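Local coordinates for ancylostoma secreted protein 1 (Necator americanus, PDB 3NT8) that is probably associated with the transition of infective hookworm larvae to parasitism, as a secreted protein built of two CAP domains, at residues Phe43-Arg48 with Met69-Trp74; Ala47-Ala52 with Cys209-Cys214; Pro65-Tyr70 with Met188-Gln193; Ser150-Ser155 with Cys175-Val180. All blocks are in the same frame, centred on the assembly; numbering follows the deposited sequence.

Contact 1: residues Phe43-Arg48 with Met69-Trp74; sequences FHNNAR and MYKLSW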
loop_
_atom_site.group_PDB
_atom_site.type_symbol
_atom_site.label_atom_id
_atom_site.label_comp_id
_atom_site.label_asym_id
_atom_site.label_seq_id
_atom_site.Cartn_x
_atom_site.Cartn_y
_atom_site.Cartn_z
ATOM N N PHE A 43 -22.846 -7.121 -2.520
ATOM C CA PHE A 43 -22.950 -5.911 -1.696
ATOM C C PHE A 43 -21.614 -5.114 -1.824
ATOM O O PHE A 43 -21.599 -3.871 -1.927
ATOM C CB PHE A 43 -23.299 -6.261 -0.238
ATOM C CG PHE A 43 -23.670 -5.054 0.611
ATOM C CD1 PHE A 43 -25.012 -4.846 1.005
ATOM C CD2 PHE A 43 -22.702 -4.140 1.030
ATOM C CE1 PHE A 43 -25.350 -3.744 1.764
ATOM C CE2 PHE A 43 -23.058 -3.027 1.798
ATOM C CZ PHE A 43 -24.381 -2.850 2.186
ATOM N N HIS A 44 -20.500 -5.819 -1.845
ATOM C CA HIS A 44 -19.238 -5.104 -1.884
ATOM C C HIS A 44 -19.061 -4.426 -3.245
ATOM O O HIS A 44 -18.667 -3.278 -3.290
ATOM C CB HIS A 44 -18.035 -5.993 -1.590
ATOM C CG HIS A 44 -17.774 -6.258 -0.129
ATOM N ND1 HIS A 44 -18.437 -7.231 0.595
ATOM C CD2 HIS A 44 -16.853 -5.732 0.725
ATOM C CE1 HIS A 44 -17.970 -7.253 1.836
ATOM N NE2 HIS A 44 -17.002 -6.361 1.937
ATOM N N ASN A 45 -19.311 -5.161 -4.345
ATOM C CA ASN A 45 -19.111 -4.612 -5.696
ATOM C C ASN A 45 -20.100 -3.548 -6.124
ATOM O O ASN A 45 -19.763 -2.674 -6.915
ATOM C CB ASN A 45 -19.125 -5.724 -6.720
ATOM C CG ASN A 45 -17.930 -6.571 -6.606
ATOM O OD1 ASN A 45 -16.841 -6.061 -6.328
ATOM N ND2 ASN A 45 -18.101 -7.883 -6.792
ATOM N N ASN A 46 -21.326 -3.656 -5.649
ATOM C CA ASN A 46 -22.309 -2.634 -5.925
ATOM C C ASN A 46 -21.937 -1.325 -5.236
ATOM O O ASN A 46 -22.142 -0.245 -5.815
ATOM C CB ASN A 46 -23.729 -3.068 -5.491
ATOM C CG ASN A 46 -24.233 -4.224 -6.333
ATOM O OD1 ASN A 46 -23.865 -4.316 -7.491
ATOM N ND2 ASN A 46 -25.048 -5.102 -5.764
ATOM N N ALA A 47 -21.476 -1.423 -3.993
ATOM C CA ALA A 47 -21.064 -0.268 -3.225
ATOM C C ALA A 47 -19.757 0.295 -3.765
ATOM O O ALA A 47 -19.596 1.526 -3.834
ATOM C CB ALA A 47 -20.927 -0.595 -1.672
ATOM N N ARG A 48 -18.855 -0.575 -4.181
ATOM C CA ARG A 48 -17.615 -0.052 -4.823
ATOM C C ARG A 48 -17.867 0.730 -6.143
ATOM O O ARG A 48 -17.150 1.714 -6.439
ATOM C CB ARG A 48 -16.554 -1.153 -5.001
ATOM C CG ARG A 48 -16.025 -1.710 -3.665
ATOM C CD ARG A 48 -15.297 -3.096 -3.724
ATOM N NE ARG A 48 -14.025 -2.959 -4.399
ATOM C CZ ARG A 48 -12.875 -2.636 -3.804
ATOM N NH1 ARG A 48 -12.803 -2.517 -2.451
ATOM N NH2 ARG A 48 -11.806 -2.496 -4.563
ATOM N N MET A 69 -10.724 1.550 -9.439
ATOM C CA MET A 69 -11.511 0.837 -8.429
ATOM C C MET A 69 -11.753 -0.554 -8.909
ATOM O O MET A 69 -12.486 -0.757 -9.892
ATOM C CB MET A 69 -12.840 1.521 -8.159
ATOM C CG MET A 69 -13.715 0.800 -7.138
ATOM S SD MET A 69 -13.090 0.795 -5.441
ATOM C CE MET A 69 -13.202 2.501 -4.899
ATOM N N TYR A 70 -11.101 -1.519 -8.261
ATOM C CA TYR A 70 -11.211 -2.953 -8.629
ATOM C C TYR A 70 -12.453 -3.697 -8.083
ATOM O O TYR A 70 -12.912 -3.489 -6.937
ATOM C CB TYR A 70 -9.904 -3.735 -8.335
ATOM C CG TYR A 70 -8.831 -3.484 -9.364
ATOM C CD1 TYR A 70 -8.525 -4.465 -10.319
ATOM C CD2 TYR A 70 -8.227 -2.238 -9.480
ATOM C CE1 TYR A 70 -7.628 -4.246 -11.302
ATOM C CE2 TYR A 70 -7.271 -2.004 -10.467
ATOM C CZ TYR A 70 -6.971 -2.990 -11.352
ATOM O OH TYR A 70 -6.024 -2.701 -12.322
ATOM N N LYS A 71 -13.004 -4.519 -8.954
ATOM C CA LYS A 71 -14.101 -5.420 -8.621
ATOM C C LYS A 71 -13.450 -6.521 -7.827
ATOM O O LYS A 71 -12.380 -6.979 -8.208
ATOM C CB LYS A 71 -14.686 -6.003 -9.886
ATOM C CG LYS A 71 -15.934 -6.823 -9.673
ATOM C CD LYS A 71 -16.551 -7.244 -11.021
ATOM C CE LYS A 71 -17.918 -8.018 -10.743
ATOM N NZ LYS A 71 -18.473 -8.705 -11.944
ATOM N N LEU A 72 -14.082 -6.928 -6.741
ATOM C CA LEU A 72 -13.643 -8.090 -5.964
ATOM C C LEU A 72 -14.065 -9.390 -6.601
ATOM O O LEU A 72 -15.161 -9.489 -7.159
ATOM C CB LEU A 72 -14.213 -7.988 -4.502
ATOM C CG LEU A 72 -13.881 -6.679 -3.737
ATOM C CD1 LEU A 72 -14.375 -6.604 -2.245
ATOM C CD2 LEU A 72 -12.374 -6.493 -3.750
ATOM N N SER A 73 -13.201 -10.392 -6.526
ATOM C CA SER A 73 -13.560 -11.778 -6.827
ATOM C C SER A 73 -13.559 -12.565 -5.552
ATOM O O SER A 73 -12.769 -12.290 -4.624
ATOM C CB SER A 73 -12.516 -12.382 -7.742
ATOM O OG SER A 73 -12.475 -11.592 -8.902
ATOM N N TRP A 74 -14.448 -13.538 -5.468
ATOM C CA TRP A 74 -14.428 -14.461 -4.306
ATOM C C TRP A 74 -13.196 -15.378 -4.191
ATOM O O TRP A 74 -12.701 -15.895 -5.186
ATOM C CB TRP A 74 -15.721 -15.297 -4.310
ATOM C CG TRP A 74 -15.998 -15.977 -3.024
ATOM C CD1 TRP A 74 -15.649 -17.270 -2.678
ATOM C CD2 TRP A 74 -16.697 -15.433 -1.908
ATOM N NE1 TRP A 74 -16.080 -17.537 -1.420
ATOM C CE2 TRP A 74 -16.752 -16.442 -0.929
ATOM C CE3 TRP A 74 -17.303 -14.176 -1.646
ATOM C CZ2 TRP A 74 -17.355 -16.250 0.312
ATOM C CZ3 TRP A 74 -17.906 -13.969 -0.404
ATOM C CH2 TRP A 74 -17.940 -15.016 0.554
#
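R48 reaches from helix 34-52 to the backbone carbonyl of Y70 and grips it with two nitrogens: NE and NH2 each lie 2.8 Å from Y70 O, which sits in the guanidinium plane. The chain is extended through CD and then bends at chi3 (70°), which swings NE round to that carbonyl. The flat group is sandwiched as well, with M69 SD 3.5 Å above one face near its rim and L72 CD2 over the centre of the other. NH1 and NH2 have further carbonyl partners, M152 O and Y154 O, which would help to compensate the buried charge.

L72 lies across the R48 chain at about a right angle, and its CD1 also touches H44 CB at 3.8 Å. N45, one turn before R48, treats the L72 backbone much as a strand neighbour would: OD1 accepts from L72 N at 2.9 Å, and ND2 makes a weak bond to L72 O at 3.4 Å. The aliphatic part of K71 crosses the N45 side chain at about a right angle, CG 3.5 Å from N45 OD1, and its NZ is salt-bridged to E210. Here a helix is tied to the run leading into edge strand 73-74, part of the alpha-beta-alpha sandwich of a CAP domain.

Contact 2: residues Ala47-Ala52 with Cys209-Cys214; sequences ARRRVA and CEDGLC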
loop_
_atom_site.group_PDB
_atom_site.type_symbol
_atom_site.label_atom_id
_atom_site.label_comp_id
_atom_site.label_asym_id
_atom_site.label_seq_id
_atom_site.Cartn_x
_atom_site.Cartn_y
_atom_site.Cartn_z
ATOM N N ALA A 47 -21.476 -1.423 -3.993
ATOM C CA ALA A 47 -21.064 -0.268 -3.225
ATOM C C ALA A 47 -19.757 0.295 -3.765
ATOM O O ALA A 47 -19.596 1.526 -3.834
ATOM C CB ALA A 47 -20.927 -0.595 -1.672
ATOM N N ARG A 48 -18.855 -0.575 -4.181
ATOM C CA ARG A 48 -17.615 -0.052 -4.823
ATOM C C ARG A 48 -17.867 0.730 -6.143
ATOM O O ARG A 48 -17.150 1.714 -6.439
ATOM C CB ARG A 48 -16.554 -1.153 -5.001
ATOM C CG ARG A 48 -16.025 -1.710 -3.665
ATOM C CD ARG A 48 -15.297 -3.096 -3.724
ATOM N NE ARG A 48 -14.025 -2.959 -4.399
ATOM C CZ ARG A 48 -12.875 -2.636 -3.804
ATOM N NH1 ARG A 48 -12.803 -2.517 -2.451
ATOM N NH2 ARG A 48 -11.806 -2.496 -4.563
ATOM N N ARG A 49 -18.869 0.295 -6.908
ATOM C CA ARG A 49 -19.186 0.828 -8.222
ATOM C C ARG A 49 -19.876 2.162 -8.042
ATOM O O ARG A 49 -19.616 3.062 -8.812
ATOM C CB ARG A 49 -20.064 -0.131 -9.023
ATOM C CG ARG A 49 -20.386 0.343 -10.438
ATOM C CD ARG A 49 -21.219 -0.690 -11.152
ATOM N NE ARG A 49 -20.352 -1.593 -11.915
ATOM C CZ ARG A 49 -20.230 -2.905 -11.709
ATOM N NH1 ARG A 49 -20.915 -3.526 -10.761
ATOM N NH2 ARG A 49 -19.425 -3.604 -12.477
ATOM N N ARG A 50 -20.753 2.256 -7.027
ATOM C CA ARG A 50 -21.333 3.510 -6.627
ATOM C C ARG A 50 -20.314 4.564 -6.300
ATOM O O ARG A 50 -20.523 5.719 -6.658
ATOM C CB ARG A 50 -22.351 3.374 -5.501
ATOM C CG ARG A 50 -23.638 2.676 -5.895
ATOM C CD ARG A 50 -24.641 2.758 -4.799
ATOM N NE ARG A 50 -25.102 4.125 -4.475
ATOM C CZ ARG A 50 -26.035 4.861 -5.135
ATOM N NH1 ARG A 50 -26.626 4.435 -6.257
ATOM N NH2 ARG A 50 -26.383 6.084 -4.677
ATOM N N VAL A 51 -19.234 4.209 -5.627
ATOM C CA VAL A 51 -18.200 5.160 -5.277
ATOM C C VAL A 51 -17.466 5.598 -6.505
ATOM O O VAL A 51 -17.302 6.823 -6.757
ATOM C CB VAL A 51 -17.188 4.569 -4.258
ATOM C CG1 VAL A 51 -16.033 5.586 -3.981
ATOM C CG2 VAL A 51 -17.886 4.202 -2.965
ATOM N N ALA A 52 -16.995 4.606 -7.261
ATOM C CA ALA A 52 -16.309 4.822 -8.520
ATOM C C ALA A 52 -17.029 5.809 -9.413
ATOM O O ALA A 52 -16.373 6.689 -9.952
ATOM C CB ALA A 52 -16.095 3.551 -9.220
ATOM N N CYS A 209 -12.189 -3.885 -17.760
ATOM C CA CYS A 209 -13.062 -2.857 -17.202
ATOM C C CYS A 209 -14.521 -3.194 -17.393
ATOM O O CYS A 209 -14.981 -3.333 -18.540
ATOM C CB CYS A 209 -12.777 -1.477 -17.800
ATOM S SG CYS A 209 -13.906 -0.234 -17.112
ATOM N N GLU A 210 -15.247 -3.346 -16.286
ATOM C CA GLU A 210 -16.671 -3.689 -16.309
ATOM C C GLU A 210 -17.465 -2.583 -15.658
ATOM O O GLU A 210 -17.533 -2.505 -14.430
ATOM C CB GLU A 210 -16.928 -4.970 -15.543
ATOM C CG GLU A 210 -16.709 -6.201 -16.358
ATOM C CD GLU A 210 -16.954 -7.448 -15.576
ATOM O OE1 GLU A 210 -17.814 -7.401 -14.645
ATOM O OE2 GLU A 210 -16.294 -8.465 -15.914
ATOM N N ASP A 211 -18.094 -1.741 -16.474
ATOM C CA ASP A 211 -18.977 -0.658 -15.980
ATOM C C ASP A 211 -18.337 0.091 -14.784
ATOM O O ASP A 211 -18.881 0.120 -13.677
ATOM C CB ASP A 211 -20.428 -1.185 -15.718
ATOM C CG ASP A 211 -21.408 -0.068 -15.338
ATOM O OD1 ASP A 211 -21.273 1.086 -15.834
ATOM O OD2 ASP A 211 -22.346 -0.331 -14.543
ATOM N N GLY A 212 -17.170 0.693 -15.020
ATOM C CA GLY A 212 -16.484 1.514 -13.995
ATOM C C GLY A 212 -15.624 0.764 -12.972
ATOM O O GLY A 212 -14.954 1.385 -12.141
ATOM N N LEU A 213 -15.647 -0.566 -13.021
ATOM C CA LEU A 213 -14.830 -1.354 -12.105
ATOM C C LEU A 213 -13.743 -2.029 -12.886
ATOM O O LEU A 213 -14.011 -2.688 -13.907
ATOM C CB LEU A 213 -15.641 -2.412 -11.285
ATOM C CG LEU A 213 -16.638 -1.910 -10.207
ATOM C CD1 LEU A 213 -17.435 -3.062 -9.557
ATOM C CD2 LEU A 213 -15.928 -1.066 -9.168
ATOM N N CYS A 214 -12.507 -1.840 -12.430
ATOM C CA CYS A 214 -11.389 -2.565 -13.017
ATOM C C CYS A 214 -11.423 -4.027 -12.655
ATOM O O CYS A 214 -11.887 -4.365 -11.590
ATOM C CB CYS A 214 -10.052 -1.919 -12.608
ATOM S SG CYS A 214 -9.902 -0.266 -13.301
#
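R49 meets the turn of the 209-214 hairpin with two hydrogen bonds, both to backbone carbonyls lying in its guanidinium plane. NE donates to D211 O at 2.9 Å, and NH2 to E210 O at 2.9 Å with a nearly straight N-H...O angle of 166°. E210 O already takes L213 N, the bond that closes the type I' turn; the two donors reach it from opposite faces of the carbonyl plane, so the arginine bond and the turn's own bond coexist on one oxygen.

Charge adds a looser component. D211 OD2 is 3.5 Å from R49 NE, a salt bridge in which the oxygen stands well out of the guanidinium plane and no N-H points at it. D211 OD1 is engaged with K53, and the E210 carboxylate with K71.

L213 supplies the packing: CD1 lies 3.5 Å above the centre of the R49 guanidinium plane, while CD2 rests on the helix backbone, 3.9 Å from R49 CA. Further on, A52 CB meets G212 O at 3.8 Å.

The hairpin, held by the C195-C209 and C201-C214 disulfides, thus sits against the last turns of helix 34-52, and its strand 213-215 bonds through C214 to M69 and K71 alongside.

Contact 3: residues Pro65-Tyr70 with Met188-Gln193; sequences PAKNMY and MWETGQ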
loop_
_atom_site.group_PDB
_atom_site.type_symbol
_atom_site.label_atom_id
_atom_site.label_comp_id
_atom_site.label_asym_id
_atom_site.label_seq_id
_atom_site.Cartn_x
_atom_site.Cartn_y
_atom_site.Cartn_z
ATOM N N PRO A 65 -15.568 10.398 -7.030
ATOM C CA PRO A 65 -15.448 9.264 -7.973
ATOM C C PRO A 65 -14.058 8.635 -7.945
ATOM O O PRO A 65 -13.099 9.297 -7.544
ATOM C CB PRO A 65 -15.634 9.928 -9.336
ATOM C CG PRO A 65 -15.254 11.372 -9.122
ATOM C CD PRO A 65 -15.883 11.642 -7.761
ATOM N N ALA A 66 -13.956 7.393 -8.431
ATOM C CA ALA A 66 -12.739 6.640 -8.309
ATOM C C ALA A 66 -12.199 6.102 -9.621
ATOM O O ALA A 66 -12.916 5.416 -10.365
ATOM C CB ALA A 66 -12.929 5.487 -7.328
ATOM N N LYS A 67 -10.903 6.313 -9.855
ATOM C CA LYS A 67 -10.224 5.594 -10.908
ATOM C C LYS A 67 -9.574 4.373 -10.275
ATOM O O LYS A 67 -9.378 4.329 -9.032
ATOM C CB LYS A 67 -9.196 6.486 -11.594
ATOM C CG LYS A 67 -8.133 7.109 -10.690
ATOM C CD LYS A 67 -7.116 7.907 -11.554
ATOM C CE LYS A 67 -5.980 8.494 -10.716
ATOM N NZ LYS A 67 -5.201 9.615 -11.423
ATOM N N ASN A 68 -9.231 3.383 -11.104
ATOM C CA ASN A 68 -8.600 2.135 -10.588
ATOM C C ASN A 68 -9.398 1.460 -9.433
ATOM O O ASN A 68 -8.837 0.897 -8.516
ATOM C CB ASN A 68 -7.148 2.429 -10.126
ATOM C CG ASN A 68 -6.272 3.002 -11.230
ATOM O OD1 ASN A 68 -6.455 2.700 -12.408
ATOM N ND2 ASN A 68 -5.284 3.776 -10.851
ATOM N N MET A 69 -10.724 1.550 -9.439
ATOM C CA MET A 69 -11.511 0.837 -8.429
ATOM C C MET A 69 -11.753 -0.554 -8.909
ATOM O O MET A 69 -12.486 -0.757 -9.892
ATOM C CB MET A 69 -12.840 1.521 -8.159
ATOM C CG MET A 69 -13.715 0.800 -7.138
ATOM S SD MET A 69 -13.090 0.795 -5.441
ATOM C CE MET A 69 -13.202 2.501 -4.899
ATOM N N TYR A 70 -11.101 -1.519 -8.261
ATOM C CA TYR A 70 -11.211 -2.953 -8.629
ATOM C C TYR A 70 -12.453 -3.697 -8.083
ATOM O O TYR A 70 -12.912 -3.489 -6.937
ATOM C CB TYR A 70 -9.904 -3.735 -8.335
ATOM C CG TYR A 70 -8.831 -3.484 -9.364
ATOM C CD1 TYR A 70 -8.525 -4.465 -10.319
ATOM C CD2 TYR A 70 -8.227 -2.238 -9.480
ATOM C CE1 TYR A 70 -7.628 -4.246 -11.302
ATOM C CE2 TYR A 70 -7.271 -2.004 -10.467
ATOM C CZ TYR A 70 -6.971 -2.990 -11.352
ATOM O OH TYR A 70 -6.024 -2.701 -12.322
ATOM N N MET A 188 -7.821 5.926 0.342
ATOM C CA MET A 188 -8.627 4.708 0.175
ATOM C C MET A 188 -8.796 4.442 -1.321
ATOM O O MET A 188 -8.802 3.285 -1.739
ATOM C CB MET A 188 -9.953 4.842 0.896
ATOM C CG MET A 188 -9.759 4.759 2.386
ATOM S SD MET A 188 -11.195 4.955 3.402
ATOM C CE MET A 188 -11.520 6.712 3.147
ATOM N N TRP A 189 -8.844 5.528 -2.112
ATOM C CA TRP A 189 -8.909 5.441 -3.581
ATOM C C TRP A 189 -8.435 6.784 -4.155
ATOM O O TRP A 189 -8.419 7.848 -3.465
ATOM C CB TRP A 189 -10.373 5.078 -4.088
ATOM C CG TRP A 189 -11.395 6.195 -3.824
ATOM C CD1 TRP A 189 -11.706 7.266 -4.659
ATOM C CD2 TRP A 189 -12.244 6.347 -2.672
ATOM N NE1 TRP A 189 -12.704 8.043 -4.103
ATOM C CE2 TRP A 189 -13.053 7.501 -2.886
ATOM C CE3 TRP A 189 -12.424 5.611 -1.496
ATOM C CZ2 TRP A 189 -13.963 7.959 -1.934
ATOM C CZ3 TRP A 189 -13.364 6.051 -0.573
ATOM C CH2 TRP A 189 -14.098 7.237 -0.782
ATOM N N GLU A 190 -8.136 6.777 -5.449
ATOM C CA GLU A 190 -7.708 8.020 -6.096
ATOM C C GLU A 190 -8.853 8.656 -6.801
ATOM O O GLU A 190 -9.601 8.003 -7.501
ATOM C CB GLU A 190 -6.531 7.759 -7.040
ATOM C CG GLU A 190 -5.218 7.510 -6.266
ATOM C CD GLU A 190 -3.995 7.380 -7.160
ATOM O OE1 GLU A 190 -4.038 6.633 -8.168
ATOM O OE2 GLU A 190 -2.979 8.028 -6.819
ATOM N N THR A 191 -9.034 9.945 -6.575
ATOM C CA THR A 191 -10.095 10.699 -7.282
ATOM C C THR A 191 -9.813 10.677 -8.818
ATOM O O THR A 191 -8.701 11.001 -9.279
ATOM C CB THR A 191 -10.271 12.133 -6.691
ATOM O OG1 THR A 191 -10.384 12.084 -5.268
ATOM C CG2 THR A 191 -11.520 12.803 -7.198
ATOM N N GLY A 192 -10.805 10.229 -9.591
ATOM C CA GLY A 192 -10.761 10.393 -11.033
ATOM C C GLY A 192 -11.990 9.793 -11.624
ATOM O O GLY A 192 -12.835 9.287 -10.890
ATOM N N GLN A 193 -12.159 9.884 -12.940
ATOM C CA GLN A 193 -13.232 9.142 -13.594
ATOM C C GLN A 193 -13.028 7.620 -13.501
ATOM O O GLN A 193 -11.933 7.117 -13.618
ATOM C CB GLN A 193 -13.312 9.525 -15.071
ATOM C CG GLN A 193 -14.641 9.183 -15.750
ATOM C CD GLN A 193 -14.617 9.416 -17.262
ATOM O OE1 GLN A 193 -13.539 9.451 -17.908
ATOM N NE2 GLN A 193 -15.802 9.563 -17.840
HETATM O O HOH W 1 -7.665 4.260 -6.692
HETATM O O HOH W 2 -5.158 4.364 -7.941
#
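A minimal two-stranded antiparallel sheet, A66-K67 against E190-T191, joins these segments, with A66 and T191 as a non-hydrogen-bonded pair. Its conventional bonds are few and rather long. K67 N donates to E190 O at 3.2 Å, and G192 N reaches P65 O from well above the carbonyl plane, also at 3.2 Å. The same two carbonyls also take CA-H...O contacts, P65 O from T191 CA at 3.3 Å and E190 O from A66 CA at 3.5 Å. In the loose K67-E190 pair the second link is made by a water, which accepts from E190 N and donates to K67 O.

On the buried side W189 supplies the packing. Its CG stands between the backbone N and the carbonyl carbon (chi1 67°), and the indole CD1 comes within 3.4 Å of A66 CB; the methyl of M69, CE, touches W189 CB at 3.9 Å. W189 also lies against V51 of helix 34-52 and V153 of helix 147-153.

On the outer side K67 and E190 project from the same face, but NZ and OE1 stay 4.6 Å apart, beyond a salt bridge, and the lysine's CE is nearer that oxygen. N68 ND2 donates to a second water that also lies close to E190 OE1, and has S202 as a further partner. Pairing here therefore rests mainly on backbone atoms, bridging waters and the indole's apolar contact, with charge attraction probably a small addition.

Contact 4: residues Ser150-Ser155 with Cys175-Val180; sequences SNMVYS and CIYNGV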
loop_
_atom_site.group_PDB
_atom_site.type_symbol
_atom_site.label_atom_id
_atom_site.label_comp_id
_atom_site.label_asym_id
_atom_site.label_seq_id
_atom_site.Cartn_x
_atom_site.Cartn_y
_atom_site.Cartn_z
ATOM N N SER A 150 -13.075 1.397 5.137
ATOM C CA SER A 150 -11.796 1.370 4.414
ATOM C C SER A 150 -11.435 0.032 3.780
ATOM O O SER A 150 -11.019 0.013 2.613
ATOM C CB SER A 150 -10.647 1.913 5.281
ATOM O OG SER A 150 -10.169 0.990 6.249
ATOM N N ASN A 151 -11.662 -1.078 4.501
ATOM C CA ASN A 151 -11.513 -2.425 3.955
ATOM C C ASN A 151 -12.491 -2.739 2.853
ATOM O O ASN A 151 -12.125 -3.387 1.895
ATOM C CB ASN A 151 -11.567 -3.566 5.026
ATOM C CG ASN A 151 -10.526 -3.376 6.116
ATOM O OD1 ASN A 151 -9.399 -3.057 5.808
ATOM N ND2 ASN A 151 -10.934 -3.494 7.393
ATOM N N MET A 152 -13.708 -2.241 2.966
ATOM C CA MET A 152 -14.732 -2.524 1.943
ATOM C C MET A 152 -14.444 -1.797 0.629
ATOM O O MET A 152 -14.700 -2.350 -0.440
ATOM C CB MET A 152 -16.129 -2.173 2.451
ATOM C CG MET A 152 -16.552 -2.955 3.659
ATOM S SD MET A 152 -18.338 -2.841 4.076
ATOM C CE MET A 152 -19.108 -3.455 2.552
ATOM N N VAL A 153 -13.905 -0.584 0.721
ATOM C CA VAL A 153 -13.849 0.357 -0.390
ATOM C C VAL A 153 -12.477 0.398 -1.031
ATOM O O VAL A 153 -12.336 0.936 -2.161
ATOM C CB VAL A 153 -14.342 1.807 0.047
ATOM C CG1 VAL A 153 -13.239 2.587 0.650
ATOM C CG2 VAL A 153 -14.861 2.598 -1.104
ATOM N N TYR A 154 -11.456 -0.160 -0.357
ATOM C CA TYR A 154 -10.090 0.058 -0.786
ATOM C C TYR A 154 -9.817 -0.350 -2.214
ATOM O O TYR A 154 -9.906 -1.508 -2.560
ATOM C CB TYR A 154 -9.092 -0.629 0.178
ATOM C CG TYR A 154 -7.652 -0.221 -0.058
ATOM C CD1 TYR A 154 -7.256 1.114 0.093
ATOM C CD2 TYR A 154 -6.696 -1.159 -0.444
ATOM C CE1 TYR A 154 -5.903 1.508 -0.142
ATOM C CE2 TYR A 154 -5.398 -0.794 -0.644
ATOM C CZ TYR A 154 -5.005 0.538 -0.516
ATOM O OH TYR A 154 -3.686 0.836 -0.736
ATOM N N SER A 155 -9.406 0.591 -3.030
ATOM C CA SER A 155 -9.404 0.399 -4.486
ATOM C C SER A 155 -8.485 -0.702 -4.996
ATOM O O SER A 155 -8.864 -1.345 -5.962
ATOM C CB SER A 155 -9.141 1.724 -5.160
ATOM O OG SER A 155 -7.839 2.206 -4.928
ATOM N N CYS A 175 -15.430 -10.759 7.294
ATOM C CA CYS A 175 -14.918 -10.767 5.914
ATOM C C CYS A 175 -13.476 -10.390 6.059
ATOM O O CYS A 175 -13.133 -9.584 6.922
ATOM C CB CYS A 175 -15.615 -9.719 4.999
ATOM S SG CYS A 175 -17.319 -9.996 4.545
ATOM N N ILE A 176 -12.641 -11.009 5.215
ATOM C CA ILE A 176 -11.223 -10.690 5.111
ATOM C C ILE A 176 -10.912 -10.258 3.689
ATOM O O ILE A 176 -11.634 -10.633 2.753
ATOM C CB ILE A 176 -10.271 -11.891 5.490
ATOM C CG1 ILE A 176 -10.739 -13.189 4.879
ATOM C CG2 ILE A 176 -10.128 -12.065 6.969
ATOM C CD1 ILE A 176 -9.673 -14.200 4.914
ATOM N N TYR A 177 -9.854 -9.466 3.531
ATOM C CA TYR A 177 -9.591 -8.748 2.263
ATOM C C TYR A 177 -8.117 -8.777 2.008
ATOM O O TYR A 177 -7.358 -8.582 2.933
ATOM C CB TYR A 177 -10.015 -7.266 2.378
ATOM C CG TYR A 177 -11.428 -7.063 2.807
ATOM C CD1 TYR A 177 -12.427 -6.723 1.874
ATOM C CD2 TYR A 177 -11.774 -7.117 4.135
ATOM C CE1 TYR A 177 -13.710 -6.490 2.293
ATOM C CE2 TYR A 177 -13.066 -6.875 4.539
ATOM C CZ TYR A 177 -14.026 -6.553 3.618
ATOM O OH TYR A 177 -15.315 -6.371 3.981
ATOM N N ASN A 178 -7.700 -9.001 0.768
ATOM C CA ASN A 178 -6.301 -9.054 0.443
ATOM C C ASN A 178 -5.642 -7.656 0.266
ATOM O O ASN A 178 -4.584 -7.544 -0.384
ATOM C CB ASN A 178 -6.061 -9.896 -0.819
ATOM C CG ASN A 178 -6.593 -9.215 -2.111
ATOM O OD1 ASN A 178 -7.477 -8.352 -2.056
ATOM N ND2 ASN A 178 -6.062 -9.630 -3.276
ATOM N N GLY A 179 -6.270 -6.613 0.807
ATOM C CA GLY A 179 -5.662 -5.289 0.792
ATOM C C GLY A 179 -5.952 -4.631 2.127
ATOM O O GLY A 179 -6.981 -4.934 2.782
ATOM N N VAL A 180 -5.072 -3.704 2.496
ATOM C CA VAL A 180 -5.175 -2.970 3.738
ATOM C C VAL A 180 -5.625 -1.492 3.502
ATOM O O VAL A 180 -4.914 -0.704 2.852
ATOM C CB VAL A 180 -3.806 -3.078 4.504
ATOM C CG1 VAL A 180 -3.859 -2.322 5.824
ATOM C CG2 VAL A 180 -3.470 -4.583 4.728
HETATM O O HOH W 3 -9.477 -3.720 1.555
#
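Y177 carries the aromatic part of this contact, lying against the backbone and CB of N151. N151 CB sits over the ring face, 3.9 Å from its centroid and 23° off the normal, a CH-pi contact. N151 O lies over the ring too, but displaced toward the rim, with Y177 CD1 at 3.3 Å. A second ring meets a second carbonyl: V180 O stands 3.5 Å above the centre of the ring of Y154, whose CG is anti to the backbone N (chi1 -169°).

Apolar contact is slight: M152 CG lies 4.4 Å from Y177 CZ, near the hydroxyl end of the ring. The Y177 OH is hydrogen-bonded to H44 NE2.

No direct hydrogen bond spans the segments. One water does the work instead, donating to N151 O at 2.7 Å and to G179 O at 3.0 Å, thereby bridging two backbone carbonyls of buried residues. In the N151 amide, ND2 is bonded to N102 OD1, whereas OD1 is buried with no partner in the model.

The end of helix 147-153 is thus set against strand 170-177 and the chain leaving it. Strand 100-107 lies alongside through A100 and N102, W126 and W127 of helix 119-127 pack on M152, and helix 34-52 approaches through H44.

Helix 34-52 connects most of this network. R48, shared by contacts 1 and 2, continues into contact 4, its NH1 2.8 Å from M152 O and its NH2 2.9 Å from Y154 O; H44 NE2 adds a link of 2.7 Å to Y177 OH. Contacts 1 and 2, with centres about 7 Å apart, are also joined directly, M69 O lying 2.8 Å from C214 N, so strand 213-215 runs beside the segment that follows strand 66-67. Contact 3 overlaps contact 1 at M69 and Y70 and reaches contact 4 through M188 O, 3.0 Å from S155 N. Contact 4 is nested along the chain within the loops closed by contacts 2 and 3.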